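TRAP dicarboxylate transporter-DctP subunit (Desulfovibrio desulfuricans subsp. desulfuricans, PDB 4NHB) probably serves as the periplasmic solute-binding component of a TRAP transporter, binding sn-glycerol 3-phosphate and presumably delivering it to the membrane permease. Local coordinates at residues G35-P38 with E39-E43; P42-I45 with G46-F50; P68-Q71 with L72-D76; A214-S218 with L219-E223. All coordinates share one frame; numbering follows the deposited sequence.

How the interactions relate
All four interactions are local contacts along the chain: 1 and 3 lead into helices, 2 runs along the first turns of one, and 4 ends one. Interactions 1 and 2 are largely buried and share P42 and E43. The first is polar, joining the pocket loop to the start of helix 42-57, whereas the second repeats helical bonds and packs methyl groups along the same helix. Interaction 3 lies at the surface, where backbone bonds carry two turns; the G35 carbonyl links it to interaction 1. Interaction 4, partly buried, ends helix 213-218 with a Schellman motif whose ends are joined by an apolar pair. A salt bridge from K37 to D215 ties interactions 1 and 4 together close to the bound phosphate.

Interaction 1 of 4, residues G35-P38 with E39-E43; sequences GMKP and EGEPE. With G3P (sn-glycerol-3-phosphate), chain P.
The loop between strand 30-34 and helix 42-57 forms part of the sn-glycerol-3-phosphate pocket, and in it E43 of the helix's first turn reaches back to M36 and K37. With its CG opposite the backbone N (chi1 -174°) and the chain extended, E43 sets OE1 3.0 Å from M36 N in a nearly straight hydrogen bond (173°). The same OE1 accepts from a water at 2.7 Å, and that water takes the N-H of K37 at 2.9 Å. OE2 of E43 bonds instead to H238, which itself binds the ligand, so this long side chain ties loop and pocket together. The flexible chain of K37 passes E41, with CG 3.5 Å from E41 CD, before NZ bonds to phosphate O4P at 2.7 Å; D215 forms a salt bridge to the same NZ. E41 suits the N-cap because its OE2 accepts from E43 N at 2.9 Å. A type II turn from P38 to E41 comes just before, with G40 at a positive phi that glycine adopts easily. M36 packs on helix 75-84, P38 touches helix 213-218, and K37, E41 and E43 rest on L148 of strand 146-155.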
loop_
_atom_site.group_PDB
_atom_site.type_symbol
_atom_site.label_atom_id
_atom_site.label_comp_id
_atom_site.label_asym_id
_atom_site.label_seq_id
_atom_site.Cartn_x
_atom_site.Cartn_y
_atom_site.Cartn_z
ATOM N N GLY A 35 6.350 8.851 6.012
ATOM C CA GLY A 35 5.333 8.211 5.203
ATOM C C GLY A 35 4.760 9.134 4.165
ATOM O O GLY A 35 5.245 10.256 3.993
ATOM N N MET A 36 3.707 8.661 3.498
ATOM C CA MET A 36 3.263 9.256 2.244
ATOM C C MET A 36 1.794 9.578 2.289
ATOM O O MET A 36 1.252 10.079 1.295
ATOM C CB MET A 36 3.545 8.312 1.050
ATOM C CG MET A 36 2.782 7.007 1.119
ATOM S SD MET A 36 3.047 5.954 -0.371
ATOM C CE MET A 36 2.095 6.870 -1.587
ATOM N N LYS A 37 1.154 9.324 3.440
ATOM C CA LYS A 37 -0.301 9.459 3.539
ATOM C C LYS A 37 -0.738 10.508 4.569
ATOM O O LYS A 37 -0.003 10.848 5.502
ATOM C CB LYS A 37 -0.999 8.106 3.811
ATOM C CG LYS A 37 -0.779 7.013 2.776
ATOM C CD LYS A 37 -1.302 7.414 1.369
ATOM C CE LYS A 37 -1.012 6.317 0.338
ATOM N NZ LYS A 37 -1.723 6.552 -0.966
ATOM N N PRO A 38 -1.930 11.078 4.377
ATOM C CA PRO A 38 -2.432 12.033 5.363
ATOM C C PRO A 38 -2.887 11.370 6.693
ATOM O O PRO A 38 -3.026 10.146 6.826
ATOM C CB PRO A 38 -3.589 12.704 4.638
ATOM C CG PRO A 38 -4.034 11.696 3.708
ATOM C CD PRO A 38 -2.846 10.928 3.242
ATOM N N GLU A 39 -3.093 12.214 7.690
ATOM C CA GLU A 39 -3.668 11.788 8.961
ATOM C C GLU A 39 -5.024 11.164 8.694
ATOM O O GLU A 39 -5.692 11.540 7.744
ATOM C CB GLU A 39 -3.811 12.984 9.889
ATOM C CG GLU A 39 -2.492 13.551 10.334
ATOM C CD GLU A 39 -1.805 12.667 11.360
ATOM O OE1 GLU A 39 -2.504 11.853 11.993
ATOM O OE2 GLU A 39 -0.575 12.767 11.511
ATOM N N GLY A 40 -5.374 10.168 9.511
ATOM C CA GLY A 40 -6.626 9.439 9.444
ATOM C C GLY A 40 -6.646 8.378 8.363
ATOM O O GLY A 40 -7.657 7.753 8.147
ATOM N N GLU A 41 -5.533 8.196 7.664
ATOM C CA GLU A 41 -5.445 7.175 6.611
ATOM C C GLU A 41 -4.718 5.975 7.230
ATOM O O GLU A 41 -3.841 6.149 8.084
ATOM C CB GLU A 41 -4.712 7.756 5.399
ATOM C CG GLU A 41 -5.020 7.097 4.039
ATOM C CD GLU A 41 -4.025 6.007 3.664
ATOM O OE1 GLU A 41 -4.004 5.575 2.480
ATOM O OE2 GLU A 41 -3.322 5.515 4.574
ATOM N N PRO A 42 -5.096 4.742 6.831
ATOM C CA PRO A 42 -4.544 3.594 7.566
ATOM C C PRO A 42 -3.034 3.530 7.702
ATOM O O PRO A 42 -2.624 3.120 8.786
ATOM C CB PRO A 42 -5.089 2.376 6.823
ATOM C CG PRO A 42 -6.389 2.884 6.168
ATOM C CD PRO A 42 -6.140 4.357 5.863
ATOM N N GLU A 43 -2.238 3.951 6.709
ATOM C CA GLU A 43 -0.775 3.926 6.849
ATOM C C GLU A 43 -0.349 4.773 8.052
ATOM O O GLU A 43 0.370 4.313 8.961
ATOM C CB GLU A 43 -0.098 4.400 5.571
ATOM C CG GLU A 43 1.422 4.264 5.617
ATOM C CD GLU A 43 2.117 4.976 4.479
ATOM O OE1 GLU A 43 2.402 6.204 4.551
ATOM O OE2 GLU A 43 2.464 4.281 3.531
HETATM O O1 G3P P . 1.706 0.272 -2.543
HETATM C C1 G3P P . 1.721 1.105 -3.664
HETATM C C2 G3P P . 0.645 2.190 -3.527
HETATM O O2 G3P P . 0.887 2.932 -2.363
HETATM C C3 G3P P . 0.690 3.112 -4.756
HETATM O O1P G3P P . -0.568 3.677 -4.945
HETATM O O4P G3P P . -0.684 5.028 -2.924
HETATM O O2P G3P P . 0.298 6.052 -5.036
HETATM O O3P G3P P . -2.160 5.665 -4.872
HETATM P P G3P P . -0.781 5.200 -4.413
HETATM O O HOH W 1 1.960 8.346 6.089
#

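Interaction 2 of 4, residues P42-I45 with G46-F50; sequences PETI and GMHLF
T44 and H48, one turn apart in helix 42-57, lie side by side and point the same way, with T44 CG2 3.9 Å from H48 CD2. On another flank I45 and L49 repeat the pattern through branched apolar groups, I45 CG2 standing 4.0 Å from L49 CD1. M47 crosses E43 obliquely; its CG comes within 3.2 Å of E43 O, and its SD lies alongside the E43 carboxylate, 4.1 Å from OE1. That carboxylate is held by other partners, H238 at OE2 and M36 N at OE1. Beneath these contacts runs the regular helical ladder, in which G46, M47, H48 and L49 donate to the carbonyls of P42, E43, T44 and I45; G46 N to P42 O, at 2.9 Å, is its first rung here. P42 suits this first turn, since its ring nitrogen has no hydrogen to offer.

The second shell fixes the polar ends. T44 has OG1 beside its backbone N (chi1 -53°), and this hydroxyl bonds to P38 O in the preceding loop, while H48 NE2 bonds to E39 OE2. M47 touches V66 of strand 63-67 and A91 of strand 89-92, and G46 O accepts from S265 OG of helix 252-286, against which L49 also lies. The contact therefore divides its chemistry: methyl groups and sulfur pack along the helix surface, while hydroxyl and imidazole fasten the loop leading into it.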
loop_
_atom_site.group_PDB
_atom_site.type_symbol
_atom_site.label_atom_id
_atom_site.label_comp_id
_atom_site.label_asym_id
_atom_site.label_seq_id
_atom_site.Cartn_x
_atom_site.Cartn_y
_atom_site.Cartn_z
ATOM N N PRO A 42 -5.096 4.742 6.831
ATOM C CA PRO A 42 -4.544 3.594 7.566
ATOM C C PRO A 42 -3.034 3.530 7.702
ATOM O O PRO A 42 -2.624 3.120 8.786
ATOM C CB PRO A 42 -5.089 2.376 6.823
ATOM C CG PRO A 42 -6.389 2.884 6.168
ATOM C CD PRO A 42 -6.140 4.357 5.863
ATOM N N GLU A 43 -2.238 3.951 6.709
ATOM C CA GLU A 43 -0.775 3.926 6.849
ATOM C C GLU A 43 -0.349 4.773 8.052
ATOM O O GLU A 43 0.370 4.313 8.961
ATOM C CB GLU A 43 -0.098 4.400 5.571
ATOM C CG GLU A 43 1.422 4.264 5.617
ATOM C CD GLU A 43 2.117 4.976 4.479
ATOM O OE1 GLU A 43 2.402 6.204 4.551
ATOM O OE2 GLU A 43 2.464 4.281 3.531
ATOM N N THR A 44 -0.869 5.984 8.096
ATOM C CA THR A 44 -0.511 6.947 9.109
ATOM C C THR A 44 -0.981 6.549 10.507
ATOM O O THR A 44 -0.250 6.716 11.473
ATOM C CB THR A 44 -1.085 8.291 8.739
ATOM O OG1 THR A 44 -0.681 8.600 7.400
ATOM C CG2 THR A 44 -0.580 9.361 9.676
ATOM N N ILE A 45 -2.220 6.082 10.608
ATOM C CA ILE A 45 -2.730 5.510 11.853
ATOM C C ILE A 45 -1.786 4.395 12.348
ATOM O O ILE A 45 -1.422 4.338 13.518
ATOM C CB ILE A 45 -4.122 4.912 11.630
ATOM C CG1 ILE A 45 -5.109 6.007 11.202
ATOM C CG2 ILE A 45 -4.586 4.200 12.905
ATOM C CD1 ILE A 45 -6.426 5.463 10.637
ATOM N N GLY A 46 -1.388 3.528 11.425
ATOM C CA GLY A 46 -0.428 2.478 11.684
ATOM C C GLY A 46 0.869 2.967 12.289
ATOM O O GLY A 46 1.352 2.397 13.263
ATOM N N MET A 47 1.430 4.013 11.702
ATOM C CA MET A 47 2.685 4.608 12.141
ATOM C C MET A 47 2.610 5.101 13.564
ATOM O O MET A 47 3.508 4.835 14.387
ATOM C CB MET A 47 2.999 5.790 11.209
ATOM C CG MET A 47 3.328 5.313 9.786
ATOM S SD MET A 47 3.260 6.633 8.546
ATOM C CE MET A 47 4.831 7.330 8.935
ATOM N N HIS A 48 1.548 5.820 13.866
ATOM C CA HIS A 48 1.379 6.347 15.211
ATOM C C HIS A 48 1.204 5.209 16.219
ATOM O O HIS A 48 1.769 5.249 17.322
ATOM C CB HIS A 48 0.175 7.288 15.284
ATOM C CG HIS A 48 0.379 8.609 14.600
ATOM N ND1 HIS A 48 1.312 9.536 15.020
ATOM C CD2 HIS A 48 -0.229 9.152 13.517
ATOM C CE1 HIS A 48 1.263 10.593 14.226
ATOM N NE2 HIS A 48 0.340 10.379 13.303
ATOM N N LEU A 49 0.422 4.196 15.849
ATOM C CA LEU A 49 0.153 3.099 16.773
ATOM C C LEU A 49 1.470 2.398 17.044
ATOM O O LEU A 49 1.761 2.081 18.193
ATOM C CB LEU A 49 -0.897 2.089 16.258
ATOM C CG LEU A 49 -2.369 2.470 16.119
ATOM C CD1 LEU A 49 -3.128 1.409 15.302
ATOM C CD2 LEU A 49 -2.996 2.642 17.492
ATOM N N PHE A 50 2.271 2.160 16.006
ATOM C CA PHE A 50 3.604 1.587 16.223
ATOM C C PHE A 50 4.404 2.394 17.223
ATOM O O PHE A 50 5.118 1.829 18.074
ATOM C CB PHE A 50 4.406 1.513 14.937
ATOM C CG PHE A 50 5.875 1.265 15.148
ATOM C CD1 PHE A 50 6.369 -0.025 15.204
ATOM C CD2 PHE A 50 6.755 2.321 15.279
ATOM C CE1 PHE A 50 7.727 -0.274 15.374
ATOM C CE2 PHE A 50 8.113 2.080 15.478
ATOM C CZ PHE A 50 8.599 0.786 15.505
#

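Interaction 3 of 4, residues P68-Q71 with L72-D76; sequences PNSQ and LGKED
S70 and G73 close a type I turn that overlaps a type I' turn from P68 to Q71, the two sharing S70 and Q71, so the chain bends twice between strand 63-67 and helix 75-84. The side chain of S70 stands against the far arm of the second turn: its CB is 3.3 Å from G73 O. With OG beside the backbone N and opposite the carbonyl carbon (chi1 -68°), the hydroxyl comes to the start of K74, 3.7 Å from K74 CA. A small side chain fits this place close to the backbone. K74 begins near S70 with its CG, then its long chain leads off to P193 and A195. Q71 and L72, at the corners of the second turn, direct their CB atoms away from the partner segment; the L72 chain lies back along the preceding peptide, CD2 standing 3.8 Å from Q71 O. Glycine suits position 73 because, at phi 105° and psi 168°, a side chain would press on the L72 carbonyl oxygen. Beyond the turns, S70 N bonds to G35 O of the pocket loop, and E75 OE2 bonds to Q95. The second turn is closed by the hydrogen bond from G73 N to S70 O, 2.9 Å, the donor lying above the carbonyl plane.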
loop_
_atom_site.group_PDB
_atom_site.type_symbol
_atom_site.label_atom_id
_atom_site.label_comp_id
_atom_site.label_asym_id
_atom_site.label_seq_id
_atom_site.Cartn_x
_atom_site.Cartn_y
_atom_site.Cartn_z
ATOM N N PRO A 68 4.217 12.113 8.297
ATOM C CA PRO A 68 3.383 11.575 7.222
ATOM C C PRO A 68 3.235 12.501 6.040
ATOM O O PRO A 68 3.831 13.575 5.980
ATOM C CB PRO A 68 2.011 11.482 7.898
ATOM C CG PRO A 68 2.000 12.622 8.769
ATOM C CD PRO A 68 3.409 12.881 9.245
ATOM N N ASN A 69 2.407 12.074 5.096
ATOM C CA ASN A 69 1.984 12.930 3.991
ATOM C C ASN A 69 3.186 13.538 3.216
ATOM O O ASN A 69 3.203 14.719 2.839
ATOM C CB ASN A 69 1.040 14.000 4.542
ATOM C CG ASN A 69 0.147 14.573 3.471
ATOM O OD1 ASN A 69 -0.090 13.939 2.436
ATOM N ND2 ASN A 69 -0.298 15.800 3.678
ATOM N N SER A 70 4.211 12.714 3.000
ATOM C CA SER A 70 5.395 13.130 2.280
ATOM C C SER A 70 6.091 14.374 2.886
ATOM O O SER A 70 6.843 15.058 2.218
ATOM C CB SER A 70 5.050 13.346 0.801
ATOM O OG SER A 70 4.728 12.103 0.192
ATOM N N GLN A 71 5.883 14.620 4.172
ATOM C CA GLN A 71 6.611 15.692 4.882
ATOM C C GLN A 71 8.136 15.637 4.789
ATOM O O GLN A 71 8.786 16.676 4.856
ATOM C CB GLN A 71 6.214 15.750 6.340
ATOM C CG GLN A 71 4.966 16.566 6.594
ATOM C CD GLN A 71 4.452 16.382 8.004
ATOM O OE1 GLN A 71 5.225 16.170 8.942
ATOM N NE2 GLN A 71 3.133 16.443 8.161
ATOM N N LEU A 72 8.721 14.460 4.672
ATOM C CA LEU A 72 10.190 14.379 4.526
ATOM C C LEU A 72 10.537 13.981 3.126
ATOM O O LEU A 72 11.532 13.292 2.893
ATOM C CB LEU A 72 10.804 13.390 5.522
ATOM C CG LEU A 72 10.747 13.878 6.980
ATOM C CD1 LEU A 72 11.332 12.872 7.935
ATOM C CD2 LEU A 72 11.476 15.198 7.088
ATOM N N GLY A 73 9.681 14.367 2.190
ATOM C CA GLY A 73 9.833 13.937 0.807
ATOM C C GLY A 73 8.857 12.846 0.348
ATOM O O GLY A 73 8.149 12.207 1.139
ATOM N N LYS A 74 8.818 12.633 -0.954
ATOM C CA LYS A 74 7.982 11.597 -1.527
ATOM C C LYS A 74 8.734 10.255 -1.449
ATOM O O LYS A 74 9.872 10.228 -0.997
ATOM C CB LYS A 74 7.652 11.929 -2.975
ATOM C CG LYS A 74 6.861 13.215 -3.169
ATOM C CD LYS A 74 6.335 13.318 -4.598
ATOM C CE LYS A 74 5.964 14.760 -4.984
ATOM N NZ LYS A 74 7.153 15.673 -5.009
ATOM N N GLU A 75 8.100 9.163 -1.876
ATOM C CA GLU A 75 8.603 7.815 -1.553
ATOM C C GLU A 75 10.059 7.614 -1.979
ATOM O O GLU A 75 10.868 7.119 -1.216
ATOM C CB GLU A 75 7.748 6.744 -2.215
ATOM C CG GLU A 75 6.253 6.775 -1.820
ATOM C CD GLU A 75 5.398 7.478 -2.856
ATOM O OE1 GLU A 75 5.569 8.686 -3.036
ATOM O OE2 GLU A 75 4.551 6.832 -3.504
ATOM N N ASP A 76 10.390 7.994 -3.207
ATOM C CA ASP A 76 11.751 7.739 -3.661
ATOM C C ASP A 76 12.741 8.369 -2.697
ATOM O O ASP A 76 13.685 7.711 -2.261
ATOM C CB ASP A 76 11.974 8.254 -5.077
ATOM C CG ASP A 76 11.410 7.336 -6.104
ATOM O OD1 ASP A 76 10.802 6.308 -5.714
ATOM O OD2 ASP A 76 11.565 7.652 -7.301
#

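Interaction 4 of 4, residues A214-S218 with L219-E223; sequences ADIVS and LKMYE
Helix 213-218 ends in a Schellman motif, in which K220 takes positive phi (50°) while M221 N donates to I216 O at 2.9 Å and K220 N to V217 O at 3.0 Å. The last regular rung is L219 N to D215 O; the D215 carboxylate forms a salt bridge with K37, which binds the phosphate, so this helix end borders the ligand site. Side chains close the motif as is common for it, with an apolar pair spanning its ends: I216 and M221 cross at about a right angle, and I216 CG1 meets M221 SD at 3.9 Å. Long and unbranched, M221 extends along the helix end until its CE is 3.9 Å from D215 O. K220 suits the exposed corner, its chain running back beside the helix end with CG 3.6 Å from V217 O. L219 turns its branched end to F194 and to V197 and P198 of helix 197-203, while I216 and M221 also pack on Y154 of strand 146-155 and S211 of strand 208-212. Y222 sets its CG between its own backbone N and carbonyl carbon (chi1 53°), bringing the ring back toward the helix. K220 C lies over one ring face, toward its rim. V217 CA meets the ring edge, 4.0 Å from Y222 CE2; V217 CG2 is 4.2 Å from the same CE2.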
loop_
_atom_site.group_PDB
_atom_site.type_symbol
_atom_site.label_atom_id
_atom_site.label_comp_id
_atom_site.label_asym_id
_atom_site.label_seq_id
_atom_site.Cartn_x
_atom_site.Cartn_y
_atom_site.Cartn_z
ATOM N N ALA A 214 -10.089 4.686 1.472
ATOM C CA ALA A 214 -9.509 5.552 2.478
ATOM C C ALA A 214 -8.918 6.810 1.822
ATOM O O ALA A 214 -9.034 7.911 2.340
ATOM C CB ALA A 214 -8.417 4.802 3.290
ATOM N N ASP A 215 -8.303 6.631 0.664
ATOM C CA ASP A 215 -7.650 7.737 -0.032
ATOM C C ASP A 215 -8.681 8.579 -0.772
ATOM O O ASP A 215 -8.630 9.822 -0.756
ATOM C CB ASP A 215 -6.563 7.187 -0.977
ATOM C CG ASP A 215 -5.320 6.706 -0.244
ATOM O OD1 ASP A 215 -5.219 6.992 0.976
ATOM O OD2 ASP A 215 -4.443 6.043 -0.910
ATOM N N ILE A 216 -9.667 7.917 -1.372
ATOM C CA ILE A 216 -10.711 8.643 -2.070
ATOM C C ILE A 216 -11.459 9.569 -1.122
ATOM O O ILE A 216 -11.733 10.706 -1.481
ATOM C CB ILE A 216 -11.699 7.684 -2.735
ATOM C CG1 ILE A 216 -11.035 7.001 -3.914
ATOM C CG2 ILE A 216 -12.959 8.414 -3.139
ATOM C CD1 ILE A 216 -11.758 5.740 -4.357
ATOM N N VAL A 217 -11.773 9.103 0.092
ATOM C CA VAL A 217 -12.475 9.947 1.044
ATOM C C VAL A 217 -11.549 10.979 1.682
ATOM O O VAL A 217 -11.908 12.138 1.836
ATOM C CB VAL A 217 -13.157 9.100 2.141
ATOM C CG1 VAL A 217 -13.464 9.949 3.391
ATOM C CG2 VAL A 217 -14.405 8.463 1.554
ATOM N N SER A 218 -10.350 10.545 2.038
ATOM C CA SER A 218 -9.389 11.424 2.652
ATOM C C SER A 218 -9.087 12.637 1.796
ATOM O O SER A 218 -9.008 13.753 2.329
ATOM C CB SER A 218 -8.099 10.677 2.993
ATOM O OG SER A 218 -7.190 11.594 3.515
ATOM N N LEU A 219 -8.929 12.444 0.486
ATOM C CA LEU A 219 -8.649 13.574 -0.399
ATOM C C LEU A 219 -9.911 14.221 -0.960
ATOM O O LEU A 219 -9.847 15.147 -1.774
ATOM C CB LEU A 219 -7.724 13.142 -1.541
ATOM C CG LEU A 219 -6.203 13.115 -1.249
ATOM C CD1 LEU A 219 -5.850 12.171 -0.074
ATOM C CD2 LEU A 219 -5.461 12.697 -2.512
ATOM N N LYS A 220 -11.051 13.733 -0.498
ATOM C CA LYS A 220 -12.355 14.201 -0.949
ATOM C C LYS A 220 -12.429 14.217 -2.478
ATOM O O LYS A 220 -12.885 15.177 -3.095
ATOM C CB LYS A 220 -12.665 15.575 -0.353
ATOM C CG LYS A 220 -12.706 15.570 1.182
ATOM C CD LYS A 220 -13.110 16.921 1.747
ATOM C CE LYS A 220 -13.002 16.943 3.266
ATOM N NZ LYS A 220 -11.606 16.715 3.755
ATOM N N MET A 221 -11.994 13.122 -3.073
ATOM C CA MET A 221 -11.931 12.994 -4.523
ATOM C C MET A 221 -13.322 13.077 -5.149
ATOM O O MET A 221 -13.475 13.558 -6.284
ATOM C CB MET A 221 -11.274 11.680 -4.896
ATOM C CG MET A 221 -9.782 11.523 -4.426
ATOM S SD MET A 221 -9.052 10.116 -5.308
ATOM C CE MET A 221 -7.452 9.828 -4.479
ATOM N N TYR A 222 -14.324 12.627 -4.398
ATOM C CA TYR A 222 -15.707 12.506 -4.906
ATOM C C TYR A 222 -16.351 13.868 -5.176
ATOM O O TYR A 222 -17.316 13.942 -5.911
ATOM C CB TYR A 222 -16.577 11.675 -3.950
ATOM C CG TYR A 222 -16.537 12.159 -2.526
ATOM C CD1 TYR A 222 -17.357 13.205 -2.116
ATOM C CD2 TYR A 222 -15.685 11.580 -1.588
ATOM C CE1 TYR A 222 -17.330 13.667 -0.838
ATOM C CE2 TYR A 222 -15.654 12.038 -0.296
ATOM C CZ TYR A 222 -16.486 13.093 0.075
ATOM O OH TYR A 222 -16.485 13.587 1.362
ATOM N N GLU A 223 -15.766 14.933 -4.632
ATOM C CA GLU A 223 -16.162 16.306 -4.938
ATOM C C GLU A 223 -15.819 16.743 -6.370
ATOM O O GLU A 223 -16.372 17.715 -6.873
ATOM C CB GLU A 223 -15.480 17.279 -3.968
ATOM C CG GLU A 223 -16.131 17.326 -2.585
ATOM C CD GLU A 223 -15.417 18.245 -1.618
ATOM O OE1 GLU A 223 -14.349 18.808 -1.964
ATOM O OE2 GLU A 223 -15.925 18.389 -0.486
#